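Local coordinates for alpha-1,4-endofucoidanase (Mariniflexile fucanivorans, PDB 6DLH), which cleaves alpha-1,4 linkages within fucoidan chains as an endo-acting, retaining hydrolase of family GH107, and binds several calcium ions, at residues G456-P467 / Y494-S503; L315-A326 / D336-P344. All coordinates share one frame; numbering follows the deposited sequence.

Overall arrangement
Both contacts join neighbouring parts of the chain close to a calcium ion, but they lie in different domains. Contact 2 comes first along the chain. It packs the end of helix 307-321 and the turn after it against strand 341-342 and the loop leading into it; that strand is an outermost one of the parallel sheet in the N-terminal part, which is probably the catalytic domain. Contact 1 follows, pairing strand 459-464 with the middle strand, 494-502, of an antiparallel three-stranded sheet in the first of three Ig-like regions. The two centres are about 33 Å apart and their nearest atoms about 21 Å apart, so each lies beside its own calcium ion in its own domain, with D336 and D502 supplying the respective ligands.

Contact 1 (G456-P467 / Y494-S503); sequences GITGLTASGTLP and YTFELMAQDS. With CA (calcium ion), chain I.
P467 packs against Y494 at one end of an antiparallel strand pairing within an immunoglobulin-like domain. P467 CG sits over the centre of one ring face in a CH-pi contact, 3.4 Å from the Y494 centroid, while T465 O lies in the ring plane at the edge; the hydroxyl reaches out to hydrogen-bond E490. Replacing Y494 by an alanine would probably strip P467 of the flat surface against which it rests and leave E490 without its phenolic mate. F496 receives L466 less centrally, with L466 CG over the face but displaced toward the rim, 3.9 Å from the ring centroid. Farther along, L460, A462, L498 and A500 share one sheet face, where L460 and L498 both meet W423 and L443. M499 occupies the other face together with T461 and S463. The extended part of its side chain sets M499 SD 3.4 Å from S463 OG, and a bend at chi3 (-60°) then carries M499 CE to 3.5 Å from T461 CG2. A classic beta bulge interrupts the pairing where T458 and G459 both face Q501: T458 N donates to Q501 O at 2.7 Å, and Q501 N returns a bond to G459 O at 2.9 Å. Just beyond it D502 divides its carboxylate, OD1 accepting from D504 N and OD2 binding the calcium ion that G419, D451, E453 and a water also coordinate.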
loop_
_atom_site.group_PDB
_atom_site.type_symbol
_atom_site.label_atom_id
_atom_site.label_comp_id
_atom_site.label_asym_id
_atom_site.label_seq_id
_atom_site.Cartn_x
_atom_site.Cartn_y
_atom_site.Cartn_z
ATOM N N GLY A 456 36.459 2.149 14.263
ATOM C CA GLY A 456 35.959 0.829 13.936
ATOM C C GLY A 456 35.331 0.137 15.140
ATOM O O GLY A 456 35.564 0.530 16.282
ATOM N N ILE A 457 34.529 -0.890 14.842
ATOM C CA ILE A 457 33.965 -1.818 15.808
ATOM C C ILE A 457 35.055 -2.821 16.193
ATOM O O ILE A 457 35.554 -3.546 15.333
ATOM C CB ILE A 457 32.755 -2.528 15.167
ATOM C CG1 ILE A 457 31.621 -1.553 14.827
ATOM C CG2 ILE A 457 32.280 -3.696 16.024
ATOM C CD1 ILE A 457 30.875 -0.994 16.028
ATOM N N THR A 458 35.410 -2.864 17.485
ATOM C CA THR A 458 36.569 -3.620 17.940
ATOM C C THR A 458 36.145 -4.974 18.502
ATOM O O THR A 458 36.993 -5.816 18.786
ATOM C CB THR A 458 37.411 -2.846 18.963
ATOM O OG1 THR A 458 36.565 -2.396 20.025
ATOM C CG2 THR A 458 38.190 -1.699 18.350
ATOM N N GLY A 459 34.831 -5.171 18.661
ATOM C CA GLY A 459 34.319 -6.430 19.170
ATOM C C GLY A 459 32.796 -6.488 19.119
ATOM O O GLY A 459 32.131 -5.454 19.146
ATOM N N LEU A 460 32.271 -7.713 19.005
ATOM C CA LEU A 460 30.866 -7.993 19.253
ATOM C C LEU A 460 30.779 -9.241 20.123
ATOM O O LEU A 460 31.401 -10.257 19.814
ATOM C CB LEU A 460 30.109 -8.209 17.937
ATOM C CG LEU A 460 28.668 -8.710 18.100
ATOM C CD1 LEU A 460 27.724 -7.577 18.491
ATOM C CD2 LEU A 460 28.166 -9.405 16.842
ATOM N N THR A 461 29.994 -9.144 21.199
ATOM C CA THR A 461 29.751 -10.266 22.091
ATOM C C THR A 461 28.355 -10.123 22.685
ATOM O O THR A 461 27.646 -9.169 22.380
ATOM C CB THR A 461 30.890 -10.425 23.111
ATOM O OG1 THR A 461 30.625 -11.602 23.882
ATOM C CG2 THR A 461 31.090 -9.211 23.996
ATOM N N ALA A 462 27.961 -11.091 23.516
ATOM C CA ALA A 462 26.609 -11.136 24.052
ATOM C C ALA A 462 26.656 -11.247 25.574
ATOM O O ALA A 462 27.718 -11.503 26.151
ATOM C CB ALA A 462 25.858 -12.294 23.441
ATOM N N SER A 463 25.493 -11.010 26.201
ATOM C CA SER A 463 25.276 -11.263 27.616
ATOM C C SER A 463 23.797 -11.557 27.858
ATOM O O SER A 463 22.930 -10.974 27.209
ATOM C CB SER A 463 25.783 -10.134 28.484
ATOM O OG SER A 463 25.130 -8.910 28.175
ATOM N N GLY A 464 23.529 -12.471 28.799
ATOM C CA GLY A 464 22.193 -13.001 29.012
ATOM C C GLY A 464 22.139 -14.503 28.741
ATOM O O GLY A 464 23.137 -15.199 28.932
ATOM N N THR A 465 20.975 -14.981 28.269
ATOM C CA THR A 465 20.685 -16.404 28.146
ATOM C C THR A 465 20.629 -16.810 26.674
ATOM O O THR A 465 19.608 -16.629 26.011
ATOM C CB THR A 465 19.409 -16.770 28.922
ATOM O OG1 THR A 465 19.625 -16.412 30.289
ATOM C CG2 THR A 465 19.036 -18.233 28.822
ATOM N N LEU A 466 21.729 -17.404 26.194
ATOM C CA LEU A 466 21.897 -17.765 24.795
ATOM C C LEU A 466 21.732 -19.272 24.617
ATOM O O LEU A 466 21.946 -20.037 25.560
ATOM C CB LEU A 466 23.298 -17.344 24.339
ATOM C CG LEU A 466 23.451 -15.893 23.889
ATOM C CD1 LEU A 466 23.478 -14.954 25.087
ATOM C CD2 LEU A 466 24.721 -15.734 23.064
ATOM N N PRO A 467 21.366 -19.748 23.399
ATOM C CA PRO A 467 21.412 -21.180 23.094
ATOM C C PRO A 467 22.830 -21.713 23.298
ATOM O O PRO A 467 23.805 -21.066 22.906
ATOM C CB PRO A 467 21.010 -21.245 21.613
ATOM C CG PRO A 467 20.217 -19.971 21.370
ATOM C CD PRO A 467 20.879 -18.942 22.263
ATOM N N TYR A 494 14.387 -17.286 22.756
ATOM C CA TYR A 494 15.496 -16.656 23.454
ATOM C C TYR A 494 15.362 -15.135 23.403
ATOM O O TYR A 494 14.819 -14.579 22.451
ATOM C CB TYR A 494 16.847 -17.123 22.900
ATOM C CG TYR A 494 17.209 -18.561 23.179
ATOM C CD1 TYR A 494 16.738 -19.579 22.364
ATOM C CD2 TYR A 494 18.037 -18.906 24.238
ATOM C CE1 TYR A 494 17.059 -20.905 22.604
ATOM C CE2 TYR A 494 18.375 -20.229 24.488
ATOM C CZ TYR A 494 17.884 -21.231 23.665
ATOM O OH TYR A 494 18.193 -22.545 23.880
ATOM N N THR A 495 15.857 -14.484 24.460
ATOM C CA THR A 495 15.971 -13.040 24.537
ATOM C C THR A 495 17.298 -12.709 25.211
ATOM O O THR A 495 17.528 -13.092 26.360
ATOM C CB THR A 495 14.797 -12.421 25.306
ATOM O OG1 THR A 495 13.579 -12.834 24.684
ATOM C CG2 THR A 495 14.863 -10.909 25.360
ATOM N N PHE A 496 18.165 -11.997 24.486
ATOM C CA PHE A 496 19.459 -11.620 25.030
ATOM C C PHE A 496 19.961 -10.333 24.376
ATOM O O PHE A 496 19.377 -9.835 23.415
ATOM C CB PHE A 496 20.451 -12.778 24.890
ATOM C CG PHE A 496 20.583 -13.305 23.484
ATOM C CD1 PHE A 496 19.616 -14.140 22.945
ATOM C CD2 PHE A 496 21.665 -12.948 22.691
ATOM C CE1 PHE A 496 19.738 -14.617 21.647
ATOM C CE2 PHE A 496 21.793 -13.436 21.399
ATOM C CZ PHE A 496 20.826 -14.266 20.878
ATOM N N GLU A 497 21.064 -9.818 24.925
ATOM C CA GLU A 497 21.666 -8.575 24.490
ATOM C C GLU A 497 22.852 -8.904 23.588
ATOM O O GLU A 497 23.653 -9.776 23.919
ATOM C CB GLU A 497 22.171 -7.795 25.708
ATOM C CG GLU A 497 21.095 -7.481 26.730
ATOM C CD GLU A 497 20.145 -6.364 26.334
ATOM O OE1 GLU A 497 18.976 -6.668 26.032
ATOM O OE2 GLU A 497 20.577 -5.193 26.332
ATOM N N LEU A 498 22.940 -8.207 22.446
ATOM C CA LEU A 498 24.189 -8.144 21.704
ATOM C C LEU A 498 24.918 -6.858 22.082
ATOM O O LEU A 498 24.285 -5.831 22.308
ATOM C CB LEU A 498 23.907 -8.217 20.202
ATOM C CG LEU A 498 23.478 -9.589 19.684
ATOM C CD1 LEU A 498 23.343 -9.574 18.170
ATOM C CD2 LEU A 498 24.448 -10.679 20.127
ATOM N N MET A 499 26.251 -6.923 22.147
ATOM C CA MET A 499 27.028 -5.788 22.612
ATOM C C MET A 499 28.124 -5.434 21.609
ATOM O O MET A 499 29.085 -6.183 21.414
ATOM C CB MET A 499 27.647 -6.089 23.976
ATOM C CG MET A 499 26.611 -6.392 25.047
ATOM S SD MET A 499 27.434 -6.963 26.545
ATOM C CE MET A 499 28.270 -8.430 25.947
ATOM N N ALA A 500 27.968 -4.265 20.982
ATOM C CA ALA A 500 28.939 -3.805 20.007
ATOM C C ALA A 500 29.922 -2.870 20.699
ATOM O O ALA A 500 29.521 -2.048 21.517
ATOM C CB ALA A 500 28.235 -3.135 18.853
ATOM N N GLN A 501 31.207 -3.005 20.352
ATOM C CA GLN A 501 32.257 -2.293 21.052
ATOM C C GLN A 501 33.074 -1.480 20.056
ATOM O O GLN A 501 33.327 -1.931 18.939
ATOM C CB GLN A 501 33.164 -3.281 21.797
ATOM C CG GLN A 501 34.211 -2.598 22.668
ATOM C CD GLN A 501 35.217 -3.533 23.298
ATOM O OE1 GLN A 501 35.740 -4.444 22.655
ATOM N NE2 GLN A 501 35.517 -3.291 24.567
ATOM N N ASP A 502 33.479 -0.282 20.496
ATOM C CA ASP A 502 34.540 0.485 19.863
ATOM C C ASP A 502 35.467 1.023 20.952
ATOM O O ASP A 502 35.301 0.708 22.133
ATOM C CB ASP A 502 33.993 1.548 18.905
ATOM C CG ASP A 502 33.118 2.630 19.528
ATOM O OD1 ASP A 502 33.029 2.691 20.778
ATOM O OD2 ASP A 502 32.521 3.412 18.742
ATOM N N SER A 503 36.432 1.854 20.551
ATOM C CA SER A 503 37.447 2.346 21.469
ATOM C C SER A 503 36.818 3.096 22.646
ATOM O O SER A 503 37.486 3.302 23.656
ATOM C CB SER A 503 38.454 3.204 20.748
ATOM O OG SER A 503 37.829 4.387 20.269
HETATM CA CA CA I . 33.456 6.101 18.733
HETATM O O HOH W 1 37.166 2.190 17.724
HETATM O O HOH W 2 17.153 -16.212 26.724
HETATM O O HOH W 3 19.116 -13.109 28.591
HETATM O O HOH W 4 35.589 4.751 18.602
#

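Contact 2 (L315-A326 / D336-P344); sequences LVVFMQTNNGYA and DNVVAHFFP. With CA (calcium ion), chain E.
G324 O accepts a hydrogen bond from A340 N at 2.7 Å, nearly straight at hydrogen (170°) although the donor stands well above the carbonyl plane, and the CA-H of V339 also approaches the same oxygen. G324 belongs to the Schellman motif that ends helix 307-321, and the type I' turn from N322 to Y325 redirects the chain so that A326 N can donate to V338 O at 3.1 Å. These two bonds flank a single bridge between Y325 and V339, beside the parallel sheet that A340 and F342 join through G377. The helix then packs on the strand through side chains. F342 CG is anti to the backbone N (chi1 -173°), its ring pointing at the helix: L315 CD2 lies over one face, 3.6 Å from the ring centroid, P344 CB covers the opposite face, and V316 CG2 meets F342 CD2 obliquely. M319 SD rests 3.7 Å from F342 CB, and a bend at chi3 turns M319 CE toward A340 O. The Y325 ring offers its edge to N337 O and makes a cation-pi contact with R328. Next along, D336 OD1 binds calcium at 2.2 Å, in a site completed by F327 O, D330 OD1, R332 O, N335 OD1 and a water.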
loop_
_atom_site.group_PDB
_atom_site.type_symbol
_atom_site.label_atom_id
_atom_site.label_comp_id
_atom_site.label_asym_id
_atom_site.label_seq_id
_atom_site.Cartn_x
_atom_site.Cartn_y
_atom_site.Cartn_z
ATOM N N LEU A 315 9.196 25.856 12.724
ATOM C CA LEU A 315 8.540 24.712 13.341
ATOM C C LEU A 315 9.601 23.686 13.740
ATOM O O LEU A 315 9.546 23.104 14.819
ATOM C CB LEU A 315 7.512 24.120 12.367
ATOM C CG LEU A 315 6.666 22.951 12.885
ATOM C CD1 LEU A 315 5.364 22.849 12.099
ATOM C CD2 LEU A 315 7.423 21.633 12.789
ATOM N N VAL A 316 10.568 23.469 12.850
ATOM C CA VAL A 316 11.615 22.495 13.085
ATOM C C VAL A 316 12.531 22.988 14.209
ATOM O O VAL A 316 12.916 22.206 15.078
ATOM C CB VAL A 316 12.329 22.189 11.753
ATOM C CG1 VAL A 316 13.830 22.359 11.782
ATOM C CG2 VAL A 316 11.913 20.858 11.154
ATOM N N VAL A 317 12.821 24.300 14.230
ATOM C CA VAL A 317 13.629 24.884 15.289
ATOM C C VAL A 317 12.885 24.752 16.617
ATOM O O VAL A 317 13.503 24.437 17.631
ATOM C CB VAL A 317 14.041 26.339 14.972
ATOM C CG1 VAL A 317 14.690 27.024 16.168
ATOM C CG2 VAL A 317 14.972 26.390 13.777
ATOM N N PHE A 318 11.558 24.948 16.594
ATOM C CA PHE A 318 10.721 24.775 17.777
ATOM C C PHE A 318 10.914 23.386 18.393
ATOM O O PHE A 318 10.895 23.238 19.616
ATOM C CB PHE A 318 9.241 24.997 17.450
ATOM C CG PHE A 318 8.321 25.006 18.650
ATOM C CD1 PHE A 318 8.064 26.182 19.344
ATOM C CD2 PHE A 318 7.713 23.843 19.093
ATOM C CE1 PHE A 318 7.224 26.196 20.449
ATOM C CE2 PHE A 318 6.878 23.852 20.204
ATOM C CZ PHE A 318 6.632 25.026 20.879
ATOM N N MET A 319 11.051 22.367 17.533
ATOM C CA MET A 319 11.214 20.990 17.972
ATOM C C MET A 319 12.562 20.842 18.671
ATOM O O MET A 319 12.663 20.174 19.695
ATOM C CB MET A 319 11.123 20.019 16.788
ATOM C CG MET A 319 9.704 19.827 16.277
ATOM S SD MET A 319 9.593 18.906 14.718
ATOM C CE MET A 319 10.250 17.313 15.199
ATOM N N GLN A 320 13.584 21.510 18.132
ATOM C CA GLN A 320 14.907 21.509 18.733
ATOM C C GLN A 320 14.899 22.224 20.086
ATOM O O GLN A 320 15.406 21.685 21.070
ATOM C CB GLN A 320 15.904 22.132 17.761
ATOM C CG GLN A 320 17.309 22.288 18.324
ATOM C CD GLN A 320 18.175 22.950 17.284
ATOM O OE1 GLN A 320 19.018 22.301 16.658
ATOM N NE2 GLN A 320 17.938 24.237 17.060
ATOM N N THR A 321 14.322 23.436 20.134
ATOM C CA THR A 321 14.372 24.262 21.335
ATOM C C THR A 321 13.713 23.527 22.498
ATOM O O THR A 321 14.143 23.657 23.643
ATOM C CB THR A 321 13.720 25.636 21.120
ATOM O OG1 THR A 321 14.392 26.216 20.003
ATOM C CG2 THR A 321 13.844 26.554 22.322
ATOM N N ASN A 322 12.686 22.735 22.176
ATOM C CA ASN A 322 11.834 22.123 23.179
ATOM C C ASN A 322 12.202 20.656 23.407
ATOM O O ASN A 322 11.437 19.923 24.033
ATOM C CB ASN A 322 10.366 22.300 22.797
ATOM C CG ASN A 322 9.881 23.698 23.105
ATOM O OD1 ASN A 322 9.646 24.016 24.264
ATOM N ND2 ASN A 322 9.753 24.539 22.092
ATOM N N ASN A 323 13.352 20.226 22.864
ATOM C CA ASN A 323 13.892 18.889 23.088
ATOM C C ASN A 323 12.885 17.797 22.716
ATOM O O ASN A 323 12.896 16.727 23.318
ATOM C CB ASN A 323 14.380 18.692 24.530
ATOM C CG ASN A 323 15.355 19.758 24.985
ATOM O OD1 ASN A 323 16.384 19.983 24.352
ATOM N ND2 ASN A 323 15.043 20.417 26.088
ATOM N N GLY A 324 12.023 18.059 21.725
ATOM C CA GLY A 324 11.137 17.033 21.198
ATOM C C GLY A 324 9.800 16.923 21.929
ATOM O O GLY A 324 9.014 16.034 21.619
ATOM N N TYR A 325 9.540 17.834 22.877
ATOM C CA TYR A 325 8.267 17.882 23.588
ATOM C C TYR A 325 7.451 19.073 23.096
ATOM O O TYR A 325 7.948 20.195 23.039
ATOM C CB TYR A 325 8.492 17.906 25.105
ATOM C CG TYR A 325 9.136 16.647 25.632
ATOM C CD1 TYR A 325 8.411 15.470 25.743
ATOM C CD2 TYR A 325 10.479 16.621 25.980
ATOM C CE1 TYR A 325 9.002 14.298 26.194
ATOM C CE2 TYR A 325 11.083 15.459 26.438
ATOM C CZ TYR A 325 10.339 14.295 26.542
ATOM O OH TYR A 325 10.925 13.140 26.971
ATOM N N ALA A 326 6.188 18.819 22.747
ATOM C CA ALA A 326 5.398 19.806 22.028
ATOM C C ALA A 326 4.772 20.847 22.955
ATOM O O ALA A 326 4.612 21.999 22.557
ATOM C CB ALA A 326 4.345 19.120 21.195
ATOM N N ASP A 336 2.415 16.843 28.905
ATOM C CA ASP A 336 3.811 17.238 28.995
ATOM C C ASP A 336 4.737 16.208 28.356
ATOM O O ASP A 336 5.930 16.473 28.215
ATOM C CB ASP A 336 4.223 17.540 30.437
ATOM C CG ASP A 336 3.927 18.961 30.885
ATOM O OD1 ASP A 336 3.214 19.692 30.150
ATOM O OD2 ASP A 336 4.420 19.332 31.963
ATOM N N ASN A 337 4.203 15.039 27.986
ATOM C CA ASN A 337 5.031 14.012 27.373
ATOM C C ASN A 337 4.683 13.833 25.897
ATOM O O ASN A 337 5.314 13.023 25.224
ATOM C CB ASN A 337 4.979 12.674 28.117
ATOM C CG ASN A 337 5.521 12.765 29.524
ATOM O OD1 ASN A 337 4.837 12.384 30.473
ATOM N ND2 ASN A 337 6.734 13.275 29.669
ATOM N N VAL A 338 3.692 14.589 25.408
ATOM C CA VAL A 338 3.331 14.578 23.997
ATOM C C VAL A 338 4.558 14.977 23.165
ATOM O O VAL A 338 5.247 15.943 23.471
ATOM C CB VAL A 338 2.103 15.475 23.742
ATOM C CG1 VAL A 338 1.771 15.609 22.265
ATOM C CG2 VAL A 338 0.888 14.985 24.518
ATOM N N VAL A 339 4.855 14.182 22.136
ATOM C CA VAL A 339 6.094 14.322 21.389
ATOM C C VAL A 339 5.886 15.265 20.200
ATOM O O VAL A 339 4.876 15.199 19.501
ATOM C CB VAL A 339 6.625 12.940 20.958
ATOM C CG1 VAL A 339 7.752 13.044 19.932
ATOM C CG2 VAL A 339 7.066 12.121 22.170
ATOM N N ALA A 340 6.855 16.158 19.991
ATOM C CA ALA A 340 6.813 17.060 18.854
ATOM C C ALA A 340 7.149 16.266 17.594
ATOM O O ALA A 340 8.177 15.599 17.541
ATOM C CB ALA A 340 7.774 18.201 19.073
ATOM N N HIS A 341 6.267 16.339 16.591
ATOM C CA HIS A 341 6.470 15.594 15.361
ATOM C C HIS A 341 6.013 16.422 14.163
ATOM O O HIS A 341 5.041 17.165 14.248
ATOM C CB HIS A 341 5.774 14.226 15.449
ATOM C CG HIS A 341 5.471 13.609 14.126
ATOM N ND1 HIS A 341 4.322 13.911 13.414
ATOM C CD2 HIS A 341 6.155 12.717 13.381
ATOM C CE1 HIS A 341 4.311 13.227 12.288
ATOM N NE2 HIS A 341 5.421 12.479 12.250
ATOM N N PHE A 342 6.713 16.254 13.038
ATOM C CA PHE A 342 6.507 17.067 11.849
ATOM C C PHE A 342 6.204 16.134 10.677
ATOM O O PHE A 342 6.826 15.076 10.575
ATOM C CB PHE A 342 7.745 17.952 11.643
ATOM C CG PHE A 342 7.682 18.998 10.553
ATOM C CD1 PHE A 342 6.483 19.581 10.172
ATOM C CD2 PHE A 342 8.845 19.439 9.937
ATOM C CE1 PHE A 342 6.443 20.554 9.180
ATOM C CE2 PHE A 342 8.810 20.419 8.956
ATOM C CZ PHE A 342 7.611 20.982 8.583
ATOM N N PHE A 343 5.245 16.535 9.816
ATOM C CA PHE A 343 4.888 15.793 8.610
ATOM C C PHE A 343 5.112 16.641 7.356
ATOM O O PHE A 343 4.164 16.969 6.645
ATOM C CB PHE A 343 3.443 15.277 8.678
ATOM C CG PHE A 343 3.071 14.215 7.669
ATOM C CD1 PHE A 343 4.020 13.651 6.823
ATOM C CD2 PHE A 343 1.767 13.753 7.581
ATOM C CE1 PHE A 343 3.674 12.661 5.914
ATOM C CE2 PHE A 343 1.421 12.750 6.686
ATOM C CZ PHE A 343 2.370 12.212 5.843
ATOM N N PRO A 344 6.376 16.967 6.997
ATOM C CA PRO A 344 6.654 17.793 5.817
ATOM C C PRO A 344 6.626 16.994 4.514
ATOM O O PRO A 344 6.572 15.764 4.538
ATOM C CB PRO A 344 8.086 18.275 6.098
ATOM C CG PRO A 344 8.718 17.106 6.834
ATOM C CD PRO A 344 7.603 16.541 7.695
HETATM CA CA CA E . 1.844 21.180 29.256
HETATM O O HOH W 5 3.249 22.810 30.398
#